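Local coordinates for possible thiol-disulfide isomerase (Cytophaga hutchinsonii, PDB 3HCZ), which probably catalyses thiol-disulfide exchange through its thioredoxin-like domain of the AhpC/TSA family, although its exact activity and substrates are not established, at residues Arg24-Val29 with Lys120-Ile125; Ala31-Leu36 with Gln140-Leu145; Glu77-Phe82 with Asn93-Lys98. All coordinates share one frame; numbering follows the deposited sequence.

Contact 1: Arg24-Val29 with Lys120-Ile125; sequences RYLYDV and KNKVII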
loop_
_atom_site.group_PDB
_atom_site.type_symbol
_atom_site.label_atom_id
_atom_site.label_comp_id
_atom_site.label_asym_id
_atom_site.label_seq_id
_atom_site.Cartn_x
_atom_site.Cartn_y
_atom_site.Cartn_z
ATOM N N ARG A 24 -2.307 12.009 -5.956
ATOM C CA ARG A 24 -1.080 11.680 -5.233
ATOM C C ARG A 24 -0.446 10.484 -5.917
ATOM O O ARG A 24 -0.745 9.331 -5.576
ATOM C CB ARG A 24 -1.375 11.389 -3.749
ATOM C CG ARG A 24 -1.951 12.573 -2.935
ATOM C CD ARG A 24 -0.977 13.800 -2.787
ATOM N NE ARG A 24 0.417 13.360 -2.557
ATOM C CZ ARG A 24 0.897 12.883 -1.403
ATOM N NH1 ARG A 24 2.147 12.481 -1.349
ATOM N NH2 ARG A 24 0.157 12.803 -0.297
ATOM N N TYR A 25 0.371 10.738 -6.935
ATOM C CA TYR A 25 0.986 9.624 -7.674
ATOM C C TYR A 25 1.925 8.818 -6.806
ATOM O O TYR A 25 2.681 9.379 -5.983
ATOM C CB TYR A 25 1.803 10.061 -8.908
ATOM C CG TYR A 25 1.111 10.933 -9.943
ATOM C CD1 TYR A 25 -0.308 11.112 -9.959
ATOM C CD2 TYR A 25 1.887 11.560 -10.930
ATOM C CE1 TYR A 25 -0.929 11.962 -10.952
ATOM C CE2 TYR A 25 1.299 12.370 -11.921
ATOM C CZ TYR A 25 -0.104 12.561 -11.910
ATOM O OH TYR A 25 -0.626 13.344 -12.878
ATOM N N LEU A 26 1.912 7.501 -7.019
ATOM C CA LEU A 26 2.814 6.622 -6.263
ATOM C C LEU A 26 4.275 7.071 -6.355
ATOM O O LEU A 26 4.996 7.142 -5.322
ATOM C CB LEU A 26 2.654 5.154 -6.718
ATOM C CG LEU A 26 3.692 4.202 -6.105
ATOM C CD1 LEU A 26 3.482 4.108 -4.578
ATOM C CD2 LEU A 26 3.560 2.804 -6.778
ATOM N N TYR A 27 4.720 7.399 -7.567
ATOM C CA TYR A 27 6.102 7.730 -7.777
ATOM C C TYR A 27 6.517 9.045 -7.102
ATOM O O TYR A 27 7.721 9.307 -6.893
ATOM C CB TYR A 27 6.389 7.810 -9.288
ATOM C CG TYR A 27 6.603 6.443 -9.957
ATOM C CD1 TYR A 27 6.218 5.260 -9.335
ATOM C CD2 TYR A 27 7.114 6.365 -11.241
ATOM C CE1 TYR A 27 6.397 4.017 -9.951
ATOM C CE2 TYR A 27 7.296 5.145 -11.882
ATOM C CZ TYR A 27 6.935 3.978 -11.231
ATOM O OH TYR A 27 7.126 2.793 -11.885
ATOM N N ASP A 28 5.543 9.855 -6.741
ATOM C CA ASP A 28 5.817 11.134 -6.084
ATOM C C ASP A 28 5.924 11.042 -4.559
ATOM O O ASP A 28 6.303 12.034 -3.899
ATOM C CB ASP A 28 4.759 12.179 -6.481
ATOM C CG ASP A 28 4.889 12.594 -7.926
ATOM O OD1 ASP A 28 6.032 12.593 -8.417
ATOM O OD2 ASP A 28 3.870 12.902 -8.586
ATOM N N VAL A 29 5.650 9.873 -4.014
ATOM C CA VAL A 29 5.790 9.623 -2.595
ATOM C C VAL A 29 7.278 9.611 -2.262
ATOM O O VAL A 29 8.048 8.958 -2.966
ATOM C CB VAL A 29 5.124 8.314 -2.180
ATOM C CG1 VAL A 29 5.406 8.030 -0.688
ATOM C CG2 VAL A 29 3.578 8.455 -2.431
ATOM N N LYS A 120 13.190 3.005 -1.563
ATOM C CA LYS A 120 13.079 4.460 -1.745
ATOM C C LYS A 120 12.768 4.858 -3.197
ATOM O O LYS A 120 12.118 5.890 -3.417
ATOM C CB LYS A 120 14.308 5.226 -1.257
ATOM C CG LYS A 120 15.488 5.110 -2.160
ATOM C CD LYS A 120 16.557 6.174 -1.810
ATOM C CE LYS A 120 16.455 7.352 -2.770
ATOM N NZ LYS A 120 16.240 8.631 -2.025
ATOM N N ASN A 121 13.197 4.032 -4.158
ATOM C CA ASN A 121 12.962 4.312 -5.585
ATOM C C ASN A 121 11.813 3.501 -6.193
ATOM O O ASN A 121 11.705 3.373 -7.436
ATOM C CB ASN A 121 14.257 4.093 -6.347
ATOM C CG ASN A 121 15.375 4.952 -5.817
ATOM O OD1 ASN A 121 15.224 6.184 -5.659
ATOM N ND2 ASN A 121 16.485 4.316 -5.478
ATOM N N LYS A 122 10.963 2.957 -5.317
ATOM C CA LYS A 122 9.735 2.219 -5.702
ATOM C C LYS A 122 10.049 0.883 -6.348
ATOM O O LYS A 122 9.162 0.282 -6.982
ATOM C CB LYS A 122 8.774 3.025 -6.593
ATOM C CG LYS A 122 8.425 4.434 -6.046
ATOM C CD LYS A 122 7.802 4.366 -4.637
ATOM C CE LYS A 122 7.636 5.784 -4.023
ATOM N NZ LYS A 122 8.979 6.357 -3.746
ATOM N N VAL A 123 11.275 0.398 -6.130
ATOM C CA VAL A 123 11.621 -0.980 -6.550
ATOM C C VAL A 123 10.978 -2.011 -5.622
ATOM O O VAL A 123 10.964 -1.863 -4.387
ATOM C CB VAL A 123 13.088 -1.186 -6.602
ATOM C CG1 VAL A 123 13.429 -2.712 -6.804
ATOM C CG2 VAL A 123 13.644 -0.333 -7.706
ATOM N N ILE A 124 10.452 -3.081 -6.211
ATOM C CA ILE A 124 9.763 -4.068 -5.423
ATOM C C ILE A 124 10.789 -4.889 -4.642
ATOM O O ILE A 124 11.662 -5.568 -5.252
ATOM C CB ILE A 124 8.905 -5.003 -6.345
ATOM C CG1 ILE A 124 7.755 -4.188 -7.001
ATOM C CG2 ILE A 124 8.336 -6.220 -5.530
ATOM C CD1 ILE A 124 7.181 -4.878 -8.246
ATOM N N ILE A 125 10.666 -4.878 -3.314
ATOM C CA ILE A 125 11.622 -5.675 -2.474
ATOM C C ILE A 125 10.949 -6.831 -1.700
ATOM O O ILE A 125 11.631 -7.744 -1.229
ATOM C CB ILE A 125 12.476 -4.793 -1.517
ATOM C CG1 ILE A 125 11.596 -3.985 -0.539
ATOM C CG2 ILE A 125 13.372 -3.820 -2.348
ATOM C CD1 ILE A 125 12.450 -3.179 0.507
HETATM O O HOH W 1 10.115 7.433 -5.959
#

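Contact 2: Ala31-Leu36 with Gln140-Leu145; sequences AKYTIL and QYEKSL. With SO4 (sulfate ion), chain E.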
loop_
_atom_site.group_PDB
_atom_site.type_symbol
_atom_site.label_atom_id
_atom_site.label_comp_id
_atom_site.label_asym_id
_atom_site.label_seq_id
_atom_site.Cartn_x
_atom_site.Cartn_y
_atom_site.Cartn_z
ATOM N N ALA A 31 9.706 8.482 0.558
ATOM C CA ALA A 31 9.825 7.684 1.777
ATOM C C ALA A 31 10.930 6.638 1.592
ATOM O O ALA A 31 11.121 6.112 0.488
ATOM C CB ALA A 31 8.454 6.947 2.063
ATOM N N LYS A 32 11.629 6.316 2.676
ATOM C CA LYS A 32 12.659 5.299 2.635
ATOM C C LYS A 32 12.053 3.949 2.174
ATOM O O LYS A 32 12.684 3.201 1.381
ATOM C CB LYS A 32 13.330 5.157 4.007
ATOM C CG LYS A 32 14.336 4.030 4.054
ATOM C CD LYS A 32 15.052 4.008 5.386
ATOM C CE LYS A 32 16.171 3.026 5.311
ATOM N NZ LYS A 32 16.769 2.776 6.645
ATOM N N TYR A 33 10.843 3.621 2.669
ATOM C CA TYR A 33 10.121 2.413 2.202
ATOM C C TYR A 33 8.695 2.841 2.009
ATOM O O TYR A 33 8.187 3.629 2.822
ATOM C CB TYR A 33 10.046 1.285 3.237
ATOM C CG TYR A 33 11.385 0.742 3.563
ATOM C CD1 TYR A 33 12.082 -0.051 2.644
ATOM C CD2 TYR A 33 11.983 1.041 4.783
ATOM C CE1 TYR A 33 13.404 -0.534 2.963
ATOM C CE2 TYR A 33 13.277 0.562 5.099
ATOM C CZ TYR A 33 13.959 -0.231 4.179
ATOM O OH TYR A 33 15.234 -0.697 4.502
ATOM N N THR A 34 8.077 2.354 0.935
ATOM C CA THR A 34 6.638 2.521 0.726
ATOM C C THR A 34 5.979 1.154 0.762
ATOM O O THR A 34 6.375 0.240 0.017
ATOM C CB THR A 34 6.274 3.196 -0.631
ATOM O OG1 THR A 34 6.927 4.455 -0.714
ATOM C CG2 THR A 34 4.697 3.382 -0.787
ATOM N N ILE A 35 4.974 1.010 1.628
ATOM C CA ILE A 35 4.156 -0.181 1.665
ATOM C C ILE A 35 2.978 0.066 0.706
ATOM O O ILE A 35 2.162 0.966 0.941
ATOM C CB ILE A 35 3.645 -0.467 3.107
ATOM C CG1 ILE A 35 4.783 -0.384 4.141
ATOM C CG2 ILE A 35 2.912 -1.818 3.176
ATOM C CD1 ILE A 35 6.000 -1.238 3.808
ATOM N N LEU A 36 2.918 -0.702 -0.363
ATOM C CA LEU A 36 1.849 -0.580 -1.270
ATOM C C LEU A 36 0.763 -1.548 -0.785
ATOM O O LEU A 36 0.973 -2.762 -0.767
ATOM C CB LEU A 36 2.352 -0.854 -2.697
ATOM C CG LEU A 36 1.318 -0.889 -3.799
ATOM C CD1 LEU A 36 0.382 0.392 -3.805
ATOM C CD2 LEU A 36 2.138 -0.993 -5.105
ATOM N N GLN A 140 15.927 -8.393 7.787
ATOM C CA GLN A 140 16.761 -9.250 6.937
ATOM C C GLN A 140 17.203 -8.500 5.689
ATOM O O GLN A 140 18.355 -8.626 5.251
ATOM C CB GLN A 140 16.045 -10.550 6.512
ATOM C CG GLN A 140 15.413 -11.438 7.637
ATOM C CD GLN A 140 16.209 -11.505 8.949
ATOM O OE1 GLN A 140 15.653 -11.248 10.032
ATOM N NE2 GLN A 140 17.504 -11.851 8.861
ATOM N N TYR A 141 16.279 -7.719 5.130
ATOM C CA TYR A 141 16.548 -6.895 3.942
ATOM C C TYR A 141 17.720 -5.954 4.208
ATOM O O TYR A 141 18.690 -5.912 3.425
ATOM C CB TYR A 141 15.324 -6.081 3.542
ATOM C CG TYR A 141 15.615 -5.174 2.374
ATOM C CD1 TYR A 141 15.770 -5.695 1.088
ATOM C CD2 TYR A 141 15.759 -3.793 2.551
ATOM C CE1 TYR A 141 16.051 -4.864 0.002
ATOM C CE2 TYR A 141 16.038 -2.942 1.465
ATOM C CZ TYR A 141 16.189 -3.493 0.208
ATOM O OH TYR A 141 16.456 -2.674 -0.850
ATOM N N GLU A 142 17.667 -5.244 5.328
ATOM C CA GLU A 142 18.736 -4.298 5.610
ATOM C C GLU A 142 20.072 -5.003 5.853
ATOM O O GLU A 142 21.098 -4.539 5.348
ATOM C CB GLU A 142 18.358 -3.309 6.706
ATOM C CG GLU A 142 17.122 -2.507 6.292
ATOM C CD GLU A 142 16.882 -1.356 7.188
ATOM O OE1 GLU A 142 17.564 -1.279 8.224
ATOM O OE2 GLU A 142 16.023 -0.516 6.869
ATOM N N LYS A 143 20.057 -6.142 6.547
ATOM C CA LYS A 143 21.278 -6.922 6.731
ATOM C C LYS A 143 21.861 -7.307 5.367
ATOM O O LYS A 143 23.085 -7.276 5.175
ATOM C CB LYS A 143 21.030 -8.170 7.588
ATOM C CG LYS A 143 20.500 -7.902 8.997
ATOM C CD LYS A 143 21.208 -6.741 9.692
ATOM C CE LYS A 143 20.448 -5.432 9.519
ATOM N NZ LYS A 143 19.036 -5.538 9.997
ATOM N N SER A 144 20.983 -7.654 4.424
ATOM C CA SER A 144 21.377 -8.059 3.064
ATOM C C SER A 144 22.050 -6.958 2.230
ATOM O O SER A 144 22.810 -7.253 1.310
ATOM C CB SER A 144 20.176 -8.618 2.292
ATOM O OG SER A 144 19.363 -7.567 1.776
ATOM N N LEU A 145 21.846 -5.718 2.593
ATOM C CA LEU A 145 22.448 -4.619 1.875
ATOM C C LEU A 145 23.880 -4.474 2.312
ATOM O O LEU A 145 24.736 -4.081 1.565
ATOM C CB LEU A 145 21.746 -3.344 2.255
ATOM C CG LEU A 145 20.306 -3.269 1.801
ATOM C CD1 LEU A 145 19.685 -2.010 2.322
ATOM C CD2 LEU A 145 20.271 -3.345 0.340
HETATM S S SO4 E . 11.503 9.632 5.160
HETATM O O1 SO4 E . 12.399 9.931 6.274
HETATM O O2 SO4 E . 10.135 9.551 5.669
HETATM O O3 SO4 E . 11.557 10.729 4.197
HETATM O O4 SO4 E . 11.883 8.375 4.515
#

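Contact 3: Glu77-Phe82 with Asn93-Lys98; sequences EEWLKF and NVRDSK. With SO4 (sulfate ion), chain C.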
loop_
_atom_site.group_PDB
_atom_site.type_symbol
_atom_site.label_atom_id
_atom_site.label_comp_id
_atom_site.label_asym_id
_atom_site.label_seq_id
_atom_site.Cartn_x
_atom_site.Cartn_y
_atom_site.Cartn_z
ATOM N N GLU A 77 -18.093 6.456 -1.059
ATOM C CA GLU A 77 -18.824 6.500 0.188
ATOM C C GLU A 77 -18.335 5.557 1.280
ATOM O O GLU A 77 -18.098 5.999 2.425
ATOM C CB GLU A 77 -20.316 6.301 -0.051
ATOM C CG GLU A 77 -21.146 6.579 1.184
ATOM C CD GLU A 77 -22.634 6.495 0.904
ATOM O OE1 GLU A 77 -23.343 5.723 1.606
ATOM O OE2 GLU A 77 -23.099 7.199 -0.033
ATOM N N GLU A 78 -18.241 4.264 0.938
ATOM C CA GLU A 78 -17.877 3.236 1.915
ATOM C C GLU A 78 -16.399 3.324 2.321
ATOM O O GLU A 78 -16.036 3.058 3.480
ATOM C CB GLU A 78 -18.176 1.834 1.381
ATOM C CG GLU A 78 -19.697 1.589 1.233
ATOM C CD GLU A 78 -20.466 1.921 2.527
ATOM O OE1 GLU A 78 -20.148 1.343 3.609
ATOM O OE2 GLU A 78 -21.401 2.758 2.463
ATOM N N TRP A 79 -15.565 3.685 1.348
ATOM C CA TRP A 79 -14.156 3.922 1.595
ATOM C C TRP A 79 -13.976 5.001 2.683
ATOM O O TRP A 79 -13.255 4.797 3.673
ATOM C CB TRP A 79 -13.535 4.354 0.271
ATOM C CG TRP A 79 -12.129 4.832 0.307
ATOM C CD1 TRP A 79 -11.040 4.176 0.866
ATOM C CD2 TRP A 79 -11.614 6.034 -0.289
ATOM N NE1 TRP A 79 -9.885 4.922 0.648
ATOM C CE2 TRP A 79 -10.216 6.068 -0.033
ATOM C CE3 TRP A 79 -12.192 7.087 -1.006
ATOM C CZ2 TRP A 79 -9.382 7.116 -0.496
ATOM C CZ3 TRP A 79 -11.366 8.149 -1.456
ATOM C CH2 TRP A 79 -9.973 8.149 -1.198
ATOM N N LEU A 80 -14.642 6.138 2.504
ATOM C CA LEU A 80 -14.490 7.243 3.454
ATOM C C LEU A 80 -15.082 6.881 4.822
ATOM O O LEU A 80 -14.478 7.209 5.870
ATOM C CB LEU A 80 -15.082 8.558 2.902
ATOM C CG LEU A 80 -14.405 9.055 1.609
ATOM C CD1 LEU A 80 -15.053 10.284 0.981
ATOM C CD2 LEU A 80 -12.924 9.330 1.907
ATOM N N LYS A 81 -16.237 6.208 4.810
ATOM C CA LYS A 81 -16.857 5.736 6.048
ATOM C C LYS A 81 -15.924 4.812 6.839
ATOM O O LYS A 81 -15.809 4.902 8.068
ATOM C CB LYS A 81 -18.182 5.014 5.754
ATOM C CG LYS A 81 -18.876 4.513 7.024
ATOM C CD LYS A 81 -20.213 3.766 6.763
ATOM C CE LYS A 81 -21.079 4.426 5.672
ATOM N NZ LYS A 81 -22.217 3.513 5.260
ATOM N N PHE A 82 -15.263 3.915 6.136
ATOM C CA PHE A 82 -14.311 3.042 6.796
ATOM C C PHE A 82 -13.148 3.859 7.377
ATOM O O PHE A 82 -12.768 3.644 8.533
ATOM C CB PHE A 82 -13.776 2.024 5.803
ATOM C CG PHE A 82 -12.952 0.946 6.421
ATOM C CD1 PHE A 82 -13.500 -0.317 6.658
ATOM C CD2 PHE A 82 -11.614 1.172 6.711
ATOM C CE1 PHE A 82 -12.739 -1.337 7.217
ATOM C CE2 PHE A 82 -10.828 0.162 7.261
ATOM C CZ PHE A 82 -11.379 -1.105 7.509
ATOM N N ASN A 93 -4.130 7.355 2.247
ATOM C CA ASN A 93 -5.307 6.747 1.629
ATOM C C ASN A 93 -5.574 7.322 0.245
ATOM O O ASN A 93 -5.717 8.552 0.098
ATOM C CB ASN A 93 -6.544 6.997 2.489
ATOM C CG ASN A 93 -6.494 6.228 3.791
ATOM O OD1 ASN A 93 -6.504 4.991 3.782
ATOM N ND2 ASN A 93 -6.459 6.952 4.927
ATOM N N VAL A 94 -5.623 6.448 -0.743
ATOM C CA VAL A 94 -5.980 6.836 -2.097
ATOM C C VAL A 94 -7.031 5.892 -2.694
ATOM O O VAL A 94 -7.235 4.765 -2.196
ATOM C CB VAL A 94 -4.744 6.923 -3.066
ATOM C CG1 VAL A 94 -3.787 8.050 -2.641
ATOM C CG2 VAL A 94 -3.965 5.577 -3.158
ATOM N N ARG A 95 -7.694 6.380 -3.747
ATOM C CA ARG A 95 -8.651 5.571 -4.496
ATOM C C ARG A 95 -8.475 5.976 -5.958
ATOM O O ARG A 95 -7.988 7.087 -6.233
ATOM C CB ARG A 95 -10.103 5.839 -4.008
ATOM C CG ARG A 95 -11.087 4.739 -4.407
ATOM C CD ARG A 95 -12.557 5.033 -3.968
ATOM N NE ARG A 95 -13.158 6.246 -4.573
ATOM C CZ ARG A 95 -13.565 6.335 -5.841
ATOM N NH1 ARG A 95 -14.064 7.460 -6.291
ATOM N NH2 ARG A 95 -13.412 5.321 -6.691
ATOM N N ASP A 96 -8.907 5.129 -6.893
ATOM C CA ASP A 96 -8.821 5.446 -8.321
ATOM C C ASP A 96 -9.985 6.258 -8.870
ATOM O O ASP A 96 -10.664 5.853 -9.824
ATOM C CB ASP A 96 -8.573 4.137 -9.094
ATOM C CG ASP A 96 -8.188 4.382 -10.556
ATOM O OD1 ASP A 96 -7.471 5.375 -10.863
ATOM O OD2 ASP A 96 -8.638 3.611 -11.408
ATOM N N SER A 97 -10.185 7.453 -8.306
ATOM C CA SER A 97 -11.367 8.236 -8.600
ATOM C C SER A 97 -11.319 8.806 -10.016
ATOM O O SER A 97 -12.351 9.198 -10.563
ATOM C CB SER A 97 -11.554 9.404 -7.592
ATOM O OG SER A 97 -10.644 10.461 -7.817
ATOM N N LYS A 98 -10.124 8.889 -10.595
ATOM C CA LYS A 98 -10.030 9.388 -11.970
ATOM C C LYS A 98 -9.781 8.293 -12.996
ATOM O O LYS A 98 -9.385 8.590 -14.143
ATOM C CB LYS A 98 -8.953 10.450 -12.059
ATOM C CG LYS A 98 -9.249 11.638 -11.199
ATOM C CD LYS A 98 -9.921 12.692 -11.997
ATOM C CE LYS A 98 -10.073 13.941 -11.140
ATOM N NZ LYS A 98 -9.838 15.172 -11.918
HETATM S S SO4 C . -19.977 7.827 -4.145
HETATM O O1 SO4 C . -20.003 6.928 -2.996
HETATM O O2 SO4 C . -20.127 9.198 -3.673
HETATM O O3 SO4 C . -18.739 7.737 -4.935
HETATM O O4 SO4 C . -21.107 7.498 -5.013
HETATM O O HOH W 2 -7.275 3.840 1.246
#

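Contact 1: Arg24-Val29 with Lys120-Ile125
Lys122 is the one residue of 120-125 that touches Arg24-Val29, meeting Leu26, Tyr27 and Val29. Its ammonium NZ donates a hydrogen bond to Val29 O at 2.9 Å. The C=O...N angle there is 147°, and the donor stands 31° out of the carbonyl plane. A weak bond from Lys122 NZ to Lys120 O, 3.2 Å, turns back to its own segment. Water 1 accepts from Lys122 NZ at 2.7 Å and donates to Tyr27 O. The ammonium is thus held by Val29 O and the water, with a weak third bond to Lys120 O. The chain of Lys122 leaves its backbone opposite the carbonyl carbon and bends at chi2 and again at chi4 (-68°). The second bend turns NZ toward Val29 O. Lys122 lies in the turn joining antiparallel strands 114-118 and 124-127 of the thioredoxin-like sheet, and Asp119 OD1 accepts from the backbone N of Asn121 and of Val123 there. Leu26 and Tyr27 belong to a short 3-10 segment, 26-28, ahead of strand 33-39, and Val29 follows it. The methylenes of the lysine fill the rest of the contact. Lys122 CE sits 3.2 Å from Leu26 O and 4.0 Å from Val29 CB. Lys122 CG approaches Tyr27 CD1 obliquely at 4.0 Å as the two side chains pass one another, running opposite ways. Tyr27 OH is hydrogen-bonded to Ala11 O.

Contact 2: Ala31-Leu36 with Gln140-Leu145
The long C-terminal helix of this thioredoxin-like fold meets the start of the first sheet strand here, where Tyr33 touches both Tyr141 and Glu142. Tyr33 OH donates to Glu142 OE2 over a short 2.5 Å. The acceptor uses its anti lone pair, on the side away from OE1. OE2 lies at the edge of the Tyr33 ring, near its plane. Ring and carboxylate planes are 25° apart. Glu142 gets there with an extended chain beyond CG (chi2 -168°). Lys32, its chain fully stretched, comes head-on toward Glu142 and reaches the same oxygen roughly at right angles to the phenol O-H bond. Its salt bridge, Lys32 NZ to Glu142 OE2, is long at 3.4 Å and weak as a hydrogen bond. The two donors would be expected to help keep the glutamate ionised. The rings of Tyr33 and Tyr141 meet at their edges, not face to face: Tyr33 CE1 is 3.9 Å from Tyr141 CE2, and Tyr33 OH is 3.7 Å from Tyr141 CD2. Leu145 CG lies over one face of the Tyr141 ring, one helical turn on. The backbone N of Lys32 binds O4 of a sulfate ion at 2.8 Å, probably from the crystallisation liquor. Strand 33-39 lies between strands 65-71 and 114-118. Helix 134-147 follows strand 124-127 in the chain and packs on it through Tyr141 and Ile125, which Tyr33 also touches.

Contact 3: Glu77-Phe82 with Asn93-Lys98
Trp79 of helix 77-86 lies against Asn93, Val94 and Arg95 of strand 92-95, and its indole carries the contact. The first interaction is a CH-pi contact. Arg95 CB sits 3.6 Å from the centroid of the six-membered ring of Trp79, only 9° off the ring normal. Leu80 CD2 lies over the opposite face, toward its rim. Trp79 CG is anti to the backbone N (chi1 172°), which carries the ring out toward the strand.

Van der Waals contacts follow. Trp79 CZ2 comes to 3.4 Å from Val94 C, while Asn93 C lies at the ring edge, near its plane. Arg95 CD touches Trp79 CE3 at 3.6 Å, and the guanidinium meets that atom with its edge. Ring and guanidinium planes stand 78° apart.

Polar links are made through water and outside partners. Water 2 accepts from Trp79 NE1 and donates to Asn93 OD1, both at 2.9 Å. That bridge gives the buried indole N-H a partner. Asn93 OD1 also bonds Trp91 NE1. The charge of Arg95 is met by Asp76 in a salt bridge at NE, and its NH2 bonds Glu73 O.

On the helix, Lys81 NZ bonds Glu78 OE2 on its syn side at 3.0 Å. At the helix start, Glu77 N donates to sulfate O1 at 2.8 Å, and Asp76 N binds the same ion, which probably comes from the crystallisation liquor.

Helix 77-86 and strand 92-95 belong to a beta-alpha-beta unit that starts with strand 65-71. The axes of the local segments, helix 77-82 and strand 93-95, run antiparallel, 10.4 Å apart at their closest. Strand 92-95 is the outermost strand on this side and pairs with strand 65-71, whose Asn71 also touches Trp79 and Arg95.

How the contacts relate
All three contacts reach the same five-stranded sheet, but at different places. Contacts 1 and 3 are buried; contact 2 is partly buried, with exposed Lys32 at its outer side. Contacts 1 and 2 are neighbours and share strand 124-127, which begins in segment 120-125 and takes packing from both segments of contact 2. Lys122 also packs on Thr34. Contact 3 lies at the other edge strand, and its centre is about 27 Å from that of contact 2. Arg24 and Val94 give contacts 1 and 3 a slight touch. The chemistry follows position: a buried charge on main-chain oxygens in contact 1, a charged, hydrogen-bonded cluster nearer the surface in contact 2, and apolar packing with water-mediated polar links in contact 3.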